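Local structure of Serine/threonine-protein acetyltransferase HopZ1a (Pseudomonas syringae pv. syringae, 5KLP) at residues 120-132 and 136-148. The protein transfers acetyl groups from acetyl-CoA to serine, threonine and lysine residues of proteins, with inositol hexakisphosphate as cofactor, and so impairs host immunity and the microtubule network. The protein carries 10 engineered substitutions. Numbering follows the deposited sequence.
Sequences TLKHHVMADVRLH and APTIIITEPAVIV
Strands 125-130 and 138-143 pair antiparallel, their axes 4.6 Å apart at closest approach, and Met126-Thr142, Asp128-Ile140 and Arg130-Thr138 are the hydrogen-bonded pairs. The central rung is nearly straight, Ile140 N giving to Asp128 O at 3.0 Å and 176°. Met126 O takes two donors from one residue: Thr142 N comes at 2.8 Å almost in line with the carbonyl, while Thr142 OG1 joins at 3.3 Å, tilted from the carbonyl plane. That hydroxyl sits between its own N and carbonyl carbon (chi1 60°), and the bent selenomethionine chain of Met126 brings CE back to within 3.4 Å of the same OG1.

At the turn end, His132 NE2 bonds Thr138 OG1 at 2.9 Å, the hydroxyl lying at the ring edge; His211 of helix 204-215 also binds this oxygen. On the face carrying Met126, Asp128, Thr138 and Thr142, the Asp128 carboxylate makes salt bridges to Arg130 NH1 and to Arg107. On the opposite face Ala127 CB lies against Ile139 and Ile141, and at its edge Val125 CG2 meets Ile141 CG2 at 3.7 Å.

Beyond Val125, Glu143 bends at chi2 (59°), which carries OE2 to 3.5 Å from Val125 CG1; OE2 accepts from His158 and Gln154, and OE1 from Ala145 N. The arrangement is a beta hairpin inside the mixed sheet of a YopJ-family acetyltransferase, related to clan CA peptidases; the end away from the turn supplies His123 and Glu143 to the active site, which Cys189 completes.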
ATOM      1  N   THR A 120       7.235  16.844   4.587  1.00 15.61           N
ATOM      2  CA  THR A 120       6.584  15.572   4.256  1.00 16.88           C
ATOM      3  C   THR A 120       5.078  15.745   4.399  1.00 24.03           C
ATOM      4  O   THR A 120       4.606  16.447   5.286  1.00 20.66           O
ATOM      5  CB  THR A 120       7.088  14.396   5.119  1.00 17.10           C
ATOM      6  OG1 THR A 120       6.804  14.656   6.495  1.00 20.25           O
ATOM      7  CG2 THR A 120       8.612  14.209   4.940  1.00 17.89           C
ATOM      8  N   LEU A 121       4.331  15.117   3.499  1.00 21.87           N
ATOM      9  CA  LEU A 121       2.922  15.423   3.350  1.00 22.97           C
ATOM     10  C   LEU A 121       2.043  14.187   3.387  1.00 25.80           C
ATOM     11  O   LEU A 121       0.989  14.163   2.741  1.00 23.71           O
ATOM     12  CB  LEU A 121       2.689  16.168   2.031  1.00 27.11           C
ATOM     13  CG  LEU A 121       3.274  17.578   1.972  1.00 30.11           C
ATOM     14  CD1 LEU A 121       3.031  18.234   0.606  1.00 31.75           C
ATOM     15  CD2 LEU A 121       2.694  18.407   3.094  1.00 26.41           C
ATOM     16  N   LYS A 122       2.452  13.180   4.154  1.00 19.26           N
ATOM     17  CA  LYS A 122       1.689  11.942   4.216  1.00 24.29           C
ATOM     18  C   LYS A 122       1.581  11.328   2.798  1.00 28.02           C
ATOM     19  O   LYS A 122       2.595  11.193   2.100  1.00 24.12           O
ATOM     20  CB  LYS A 122       0.300  12.195   4.833  1.00 23.60           C
ATOM     21  CG  LYS A 122       0.316  12.895   6.216  1.00 29.85           C
ATOM     22  CD  LYS A 122       1.230  12.169   7.219  1.00 29.49           C
ATOM     23  CE  LYS A 122       1.447  12.970   8.520  1.00 32.98           C
ATOM     24  NZ  LYS A 122       2.415  14.104   8.374  1.00 27.30           N
ATOM     25  N   HIS A 123       0.366  11.000   2.359  1.00 20.78           N
ATOM     26  CA  HIS A 123       0.186  10.335   1.051  1.00 16.74           C
ATOM     27  C   HIS A 123       1.158   9.169   0.839  1.00 20.32           C
ATOM     28  O   HIS A 123       1.786   9.041  -0.223  1.00 23.76           O
ATOM     29  CB  HIS A 123       0.355  11.333  -0.101  1.00 14.09           C
ATOM     30  CG  HIS A 123      -0.734  12.352  -0.164  1.00 27.84           C
ATOM     31  ND1 HIS A 123      -0.774  13.450   0.669  1.00 27.97           N
ATOM     32  CD2 HIS A 123      -1.840  12.422  -0.940  1.00 20.25           C
ATOM     33  CE1 HIS A 123      -1.854  14.163   0.396  1.00 33.60           C
ATOM     34  NE2 HIS A 123      -2.516  13.562  -0.577  1.00 31.36           N
ATOM     35  N   HIS A 124       1.271   8.333   1.855  1.00 17.75           N
ATOM     36  CA  HIS A 124       2.262   7.264   1.894  1.00 14.66           C
ATOM     37  C   HIS A 124       2.185   6.254   0.757  1.00 13.61           C
ATOM     38  O   HIS A 124       1.115   5.977   0.217  1.00 15.84           O
ATOM     39  CB  HIS A 124       2.139   6.525   3.222  1.00 14.70           C
ATOM     40  CG  HIS A 124       2.539   7.348   4.403  1.00 17.00           C
ATOM     41  ND1 HIS A 124       1.814   8.439   4.832  1.00 16.28           N
ATOM     42  CD2 HIS A 124       3.610   7.260   5.227  1.00 16.28           C
ATOM     43  CE1 HIS A 124       2.409   8.976   5.884  1.00 14.25           C
ATOM     44  NE2 HIS A 124       3.505   8.283   6.140  1.00 21.36           N
ATOM     45  N   VAL A 125       3.335   5.693   0.414  1.00 16.05           N
ATOM     46  CA  VAL A 125       3.387   4.558  -0.495  1.00 15.53           C
ATOM     47  C   VAL A 125       4.278   3.499   0.121  1.00 16.03           C
ATOM     48  O   VAL A 125       4.922   3.739   1.143  1.00 15.29           O
ATOM     49  CB  VAL A 125       3.923   4.949  -1.883  1.00 15.30           C
ATOM     50  CG1 VAL A 125       2.995   5.985  -2.528  1.00 15.93           C
ATOM     51  CG2 VAL A 125       5.353   5.474  -1.760  1.00 13.89           C
HETATM   52  N   MSE A 126       4.293   2.327  -0.500  1.00 17.99           N
HETATM   53  CA  MSE A 126       5.120   1.212  -0.068  1.00 18.12           C
HETATM   54  C   MSE A 126       6.120   0.898  -1.157  1.00 24.24           C
HETATM   55  O   MSE A 126       5.738   0.772  -2.328  1.00 22.41           O
HETATM   56  CB  MSE A 126       4.258  -0.015   0.234  1.00 17.14           C
HETATM   57  CG  MSE A 126       4.977  -1.135   0.977  1.00 22.51           C
HETATM   58 SE   MSE A 126       5.985  -2.330  -0.182  1.00 31.76          SE
HETATM   59  CE  MSE A 126       4.488  -3.021  -1.268  1.00 18.31           C
ATOM     60  N   ALA A 127       7.395   0.764  -0.790  1.00 19.43           N
ATOM     61  CA  ALA A 127       8.384   0.317  -1.767  1.00 22.91           C
ATOM     62  C   ALA A 127       8.918  -1.052  -1.393  1.00 21.20           C
ATOM     63  O   ALA A 127       9.330  -1.281  -0.252  1.00 22.09           O
ATOM     64  CB  ALA A 127       9.532   1.318  -1.895  1.00 19.10           C
ATOM     65  N   ASP A 128       8.886  -1.953  -2.371  1.00 16.42           N
ATOM     66  CA  ASP A 128       9.422  -3.301  -2.250  1.00 17.10           C
ATOM     67  C   ASP A 128      10.757  -3.364  -3.005  1.00 20.47           C
ATOM     68  O   ASP A 128      10.808  -3.083  -4.198  1.00 22.07           O
ATOM     69  CB  ASP A 128       8.416  -4.312  -2.811  1.00 18.01           C
ATOM     70  CG  ASP A 128       8.870  -5.755  -2.638  1.00 21.45           C
ATOM     71  OD1 ASP A 128       9.671  -6.244  -3.458  1.00 27.47           O
ATOM     72  OD2 ASP A 128       8.419  -6.407  -1.679  1.00 23.98           O
ATOM     73  N   VAL A 129      11.834  -3.714  -2.308  1.00 19.45           N
ATOM     74  CA  VAL A 129      13.179  -3.522  -2.836  1.00 23.55           C
ATOM     75  C   VAL A 129      13.960  -4.831  -2.924  1.00 22.11           C
ATOM     76  O   VAL A 129      13.804  -5.701  -2.076  1.00 22.74           O
ATOM     77  CB  VAL A 129      13.977  -2.511  -1.948  1.00 21.26           C
ATOM     78  CG1 VAL A 129      15.432  -2.349  -2.431  1.00 19.55           C
ATOM     79  CG2 VAL A 129      13.264  -1.160  -1.895  1.00 20.64           C
ATOM     80  N   ARG A 130      14.777  -4.968  -3.967  1.00 20.78           N
ATOM     81  CA  ARG A 130      15.810  -5.997  -4.018  1.00 23.73           C
ATOM     82  C   ARG A 130      17.179  -5.391  -4.285  1.00 27.96           C
ATOM     83  O   ARG A 130      17.337  -4.575  -5.199  1.00 26.36           O
ATOM     84  CB  ARG A 130      15.529  -7.050  -5.093  1.00 26.07           C
ATOM     85  CG  ARG A 130      14.259  -7.821  -4.902  1.00 27.33           C
ATOM     86  CD  ARG A 130      14.279  -8.746  -3.685  1.00 28.63           C
ATOM     87  NE  ARG A 130      13.034  -9.507  -3.663  1.00 25.92           N
ATOM     88  CZ  ARG A 130      11.869  -9.018  -3.246  1.00 23.72           C
ATOM     89  NH1 ARG A 130      11.788  -7.774  -2.777  1.00 23.25           N
ATOM     90  NH2 ARG A 130      10.783  -9.775  -3.291  1.00 22.23           N
ATOM     91  N   LEU A 131      18.156  -5.770  -3.468  1.00 28.78           N
ATOM     92  CA  LEU A 131      19.554  -5.451  -3.740  1.00 35.57           C
ATOM     93  C   LEU A 131      20.115  -6.548  -4.616  1.00 38.74           C
ATOM     94  O   LEU A 131      19.669  -7.690  -4.529  1.00 46.01           O
ATOM     95  CB  LEU A 131      20.361  -5.324  -2.449  1.00 40.04           C
ATOM     96  CG  LEU A 131      19.832  -4.272  -1.474  1.00 42.61           C
ATOM     97  CD1 LEU A 131      20.652  -4.267  -0.186  1.00 49.83           C
ATOM     98  CD2 LEU A 131      19.772  -2.886  -2.102  1.00 38.74           C
ATOM     99  N   HIS A 132      21.067  -6.206  -5.481  1.00 37.52           N
ATOM    100  CA  HIS A 132      21.591  -7.166  -6.446  1.00 43.08           C
ATOM    101  C   HIS A 132      23.120  -7.172  -6.471  1.00 49.56           C
ATOM    102  O   HIS A 132      23.762  -6.146  -6.233  1.00 48.99           O
ATOM    103  CB  HIS A 132      21.046  -6.855  -7.845  1.00 41.23           C
ATOM    104  CG  HIS A 132      19.557  -6.981  -7.951  1.00 35.62           C
ATOM    105  ND1 HIS A 132      18.898  -8.186  -7.826  1.00 37.02           N
ATOM    106  CD2 HIS A 132      18.597  -6.046  -8.136  1.00 31.76           C
ATOM    107  CE1 HIS A 132      17.596  -7.988  -7.938  1.00 34.24           C
ATOM    108  NE2 HIS A 132      17.386  -6.698  -8.128  1.00 30.84           N
ATOM    109  N   ALA A 136      23.177  -2.069  -8.036  1.00 54.79           N
ATOM    110  CA  ALA A 136      22.062  -1.761  -8.933  1.00 47.48           C
ATOM    111  C   ALA A 136      20.738  -2.380  -8.463  1.00 37.29           C
ATOM    112  O   ALA A 136      20.291  -3.385  -9.017  1.00 35.10           O
ATOM    113  CB  ALA A 136      22.385  -2.237 -10.324  1.00 47.36           C
ATOM    114  N   PRO A 137      20.100  -1.781  -7.445  1.00 34.60           N
ATOM    115  CA  PRO A 137      18.854  -2.348  -6.910  1.00 31.52           C
ATOM    116  C   PRO A 137      17.678  -2.221  -7.866  1.00 25.42           C
ATOM    117  O   PRO A 137      17.726  -1.422  -8.802  1.00 30.62           O
ATOM    118  CB  PRO A 137      18.597  -1.512  -5.647  1.00 36.21           C
ATOM    119  CG  PRO A 137      19.880  -0.786  -5.390  1.00 38.78           C
ATOM    120  CD  PRO A 137      20.481  -0.555  -6.734  1.00 38.06           C
ATOM    121  N   THR A 138      16.635  -3.005  -7.632  1.00 20.89           N
ATOM    122  CA  THR A 138      15.376  -2.845  -8.346  1.00 20.52           C
ATOM    123  C   THR A 138      14.335  -2.467  -7.311  1.00 21.26           C
ATOM    124  O   THR A 138      14.430  -2.883  -6.155  1.00 22.50           O
ATOM    125  CB  THR A 138      14.951  -4.108  -9.106  1.00 18.96           C
ATOM    126  OG1 THR A 138      14.889  -5.210  -8.195  1.00 23.68           O
ATOM    127  CG2 THR A 138      15.951  -4.432 -10.230  1.00 23.12           C
ATOM    128  N   ILE A 139      13.377  -1.636  -7.714  1.00 18.22           N
ATOM    129  CA  ILE A 139      12.445  -1.024  -6.772  1.00 19.29           C
ATOM    130  C   ILE A 139      11.048  -0.981  -7.367  1.00 17.75           C
ATOM    131  O   ILE A 139      10.841  -0.479  -8.463  1.00 16.82           O
ATOM    132  CB  ILE A 139      12.878   0.410  -6.370  1.00 21.60           C
ATOM    133  CG1 ILE A 139      14.268   0.400  -5.721  1.00 23.88           C
ATOM    134  CG2 ILE A 139      11.864   1.037  -5.411  1.00 26.01           C
ATOM    135  CD1 ILE A 139      14.875   1.777  -5.520  1.00 21.66           C
ATOM    136  N   ILE A 140      10.102  -1.543  -6.636  1.00 19.23           N
ATOM    137  CA  ILE A 140       8.694  -1.498  -6.998  1.00 14.10           C
ATOM    138  C   ILE A 140       7.971  -0.612  -6.000  1.00 20.94           C
ATOM    139  O   ILE A 140       7.890  -0.949  -4.833  1.00 21.13           O
ATOM    140  CB  ILE A 140       8.066  -2.882  -6.963  1.00 14.12           C
ATOM    141  CG1 ILE A 140       8.766  -3.813  -7.952  1.00 17.14           C
ATOM    142  CG2 ILE A 140       6.556  -2.806  -7.237  1.00 16.47           C
ATOM    143  CD1 ILE A 140       8.393  -5.252  -7.737  1.00 24.05           C
ATOM    144  N   ILE A 141       7.457   0.516  -6.451  1.00 16.22           N
ATOM    145  CA  ILE A 141       6.680   1.378  -5.570  1.00 15.03           C
ATOM    146  C   ILE A 141       5.207   1.149  -5.821  1.00 19.50           C
ATOM    147  O   ILE A 141       4.728   1.338  -6.941  1.00 22.49           O
ATOM    148  CB  ILE A 141       7.019   2.849  -5.789  1.00 17.90           C
ATOM    149  CG1 ILE A 141       8.488   3.114  -5.451  1.00 22.21           C
ATOM    150  CG2 ILE A 141       6.092   3.753  -4.951  1.00 22.05           C
ATOM    151  CD1 ILE A 141       8.983   4.446  -5.956  1.00 23.23           C
ATOM    152  N   THR A 142       4.484   0.715  -4.798  1.00 15.48           N
ATOM    153  CA  THR A 142       3.039   0.514  -4.950  1.00 15.37           C
ATOM    154  C   THR A 142       2.323   1.752  -4.441  1.00 18.69           C
ATOM    155  O   THR A 142       2.435   2.122  -3.262  1.00 18.69           O
ATOM    156  CB  THR A 142       2.521  -0.722  -4.181  1.00 19.07           C
ATOM    157  OG1 THR A 142       2.794  -0.547  -2.783  1.00 26.37           O
ATOM    158  CG2 THR A 142       3.198  -1.994  -4.659  1.00 13.87           C
ATOM    159  N   GLU A 143       1.610   2.389  -5.359  1.00 17.12           N
ATOM    160  CA  GLU A 143       0.801   3.572  -5.100  1.00 10.34           C
ATOM    161  C   GLU A 143      -0.644   3.122  -4.907  1.00 17.90           C
ATOM    162  O   GLU A 143      -1.295   2.722  -5.866  1.00 18.78           O
ATOM    163  CB  GLU A 143       0.907   4.549  -6.286  1.00 14.78           C
ATOM    164  CG  GLU A 143      -0.110   5.689  -6.277  1.00 17.50           C
ATOM    165  CD  GLU A 143       0.002   6.556  -5.028  1.00 22.30           C
ATOM    166  OE1 GLU A 143      -0.827   6.379  -4.098  1.00 17.76           O
ATOM    167  OE2 GLU A 143       0.924   7.414  -4.992  1.00 15.10           O
ATOM    168  N   PRO A 144      -1.145   3.151  -3.664  1.00 17.36           N
ATOM    169  CA  PRO A 144      -2.513   2.689  -3.394  1.00 16.92           C
ATOM    170  C   PRO A 144      -3.593   3.608  -3.951  1.00 16.84           C
ATOM    171  O   PRO A 144      -4.740   3.181  -4.102  1.00 15.05           O
ATOM    172  CB  PRO A 144      -2.577   2.663  -1.859  1.00 21.27           C
ATOM    173  CG  PRO A 144      -1.169   2.632  -1.417  1.00 20.81           C
ATOM    174  CD  PRO A 144      -0.424   3.464  -2.420  1.00 18.49           C
ATOM    175  N   ALA A 145      -3.262   4.866  -4.211  1.00 13.86           N
ATOM    176  CA  ALA A 145      -4.261   5.778  -4.780  1.00 16.57           C
ATOM    177  C   ALA A 145      -3.936   6.023  -6.255  1.00 14.50           C
ATOM    178  O   ALA A 145      -4.030   5.096  -7.065  1.00 17.70           O
ATOM    179  CB  ALA A 145      -4.330   7.089  -3.990  1.00 15.76           C
ATOM    180  N   VAL A 146      -3.515   7.237  -6.610  1.00 15.26           N
ATOM    181  CA  VAL A 146      -3.197   7.533  -8.008  1.00 14.29           C
ATOM    182  C   VAL A 146      -1.834   8.199  -8.126  1.00 19.21           C
ATOM    183  O   VAL A 146      -1.392   8.904  -7.213  1.00 19.70           O
ATOM    184  CB  VAL A 146      -4.261   8.441  -8.659  1.00 18.46           C
ATOM    185  CG1 VAL A 146      -5.586   7.699  -8.786  1.00 19.51           C
ATOM    186  CG2 VAL A 146      -4.440   9.744  -7.864  1.00 16.82           C
ATOM    187  N   ILE A 147      -1.159   7.962  -9.246  1.00 15.85           N
ATOM    188  CA  ILE A 147       0.159   8.536  -9.468  1.00 17.21           C
ATOM    189  C   ILE A 147       0.098  10.051  -9.645  1.00 20.23           C
ATOM    190  O   ILE A 147       0.912  10.791  -9.083  1.00 19.87           O
ATOM    191  CB  ILE A 147       0.846   7.903 -10.699  1.00 16.54           C
ATOM    192  CG1 ILE A 147       1.258   6.463 -10.375  1.00 17.82           C
ATOM    193  CG2 ILE A 147       2.069   8.720 -11.110  1.00 16.20           C
ATOM    194  CD1 ILE A 147       1.763   5.671 -11.590  1.00 13.85           C
ATOM    195  N   VAL A 148      -0.887  10.517 -10.401  1.00 14.68           N
ATOM    196  CA  VAL A 148      -0.875  11.912 -10.828  1.00 20.35           C
ATOM    197  C   VAL A 148      -1.489  12.857  -9.808  1.00 20.66           C
ATOM    198  O   VAL A 148      -0.830  13.798  -9.364  1.00 19.99           O
ATOM    199  CB  VAL A 148      -1.588  12.073 -12.181  1.00 22.24           C
ATOM    200  CG1 VAL A 148      -1.812  13.542 -12.495  1.00 19.36           C
ATOM    201  CG2 VAL A 148      -0.768  11.378 -13.277  1.00 17.81           C
TER
HETATM  202  O   HOH W   1      -0.735   7.294  -1.800  1.00 23.71           O
HETATM  203  O   HOH W   2      21.856  -3.923  -5.719  1.00 39.67           O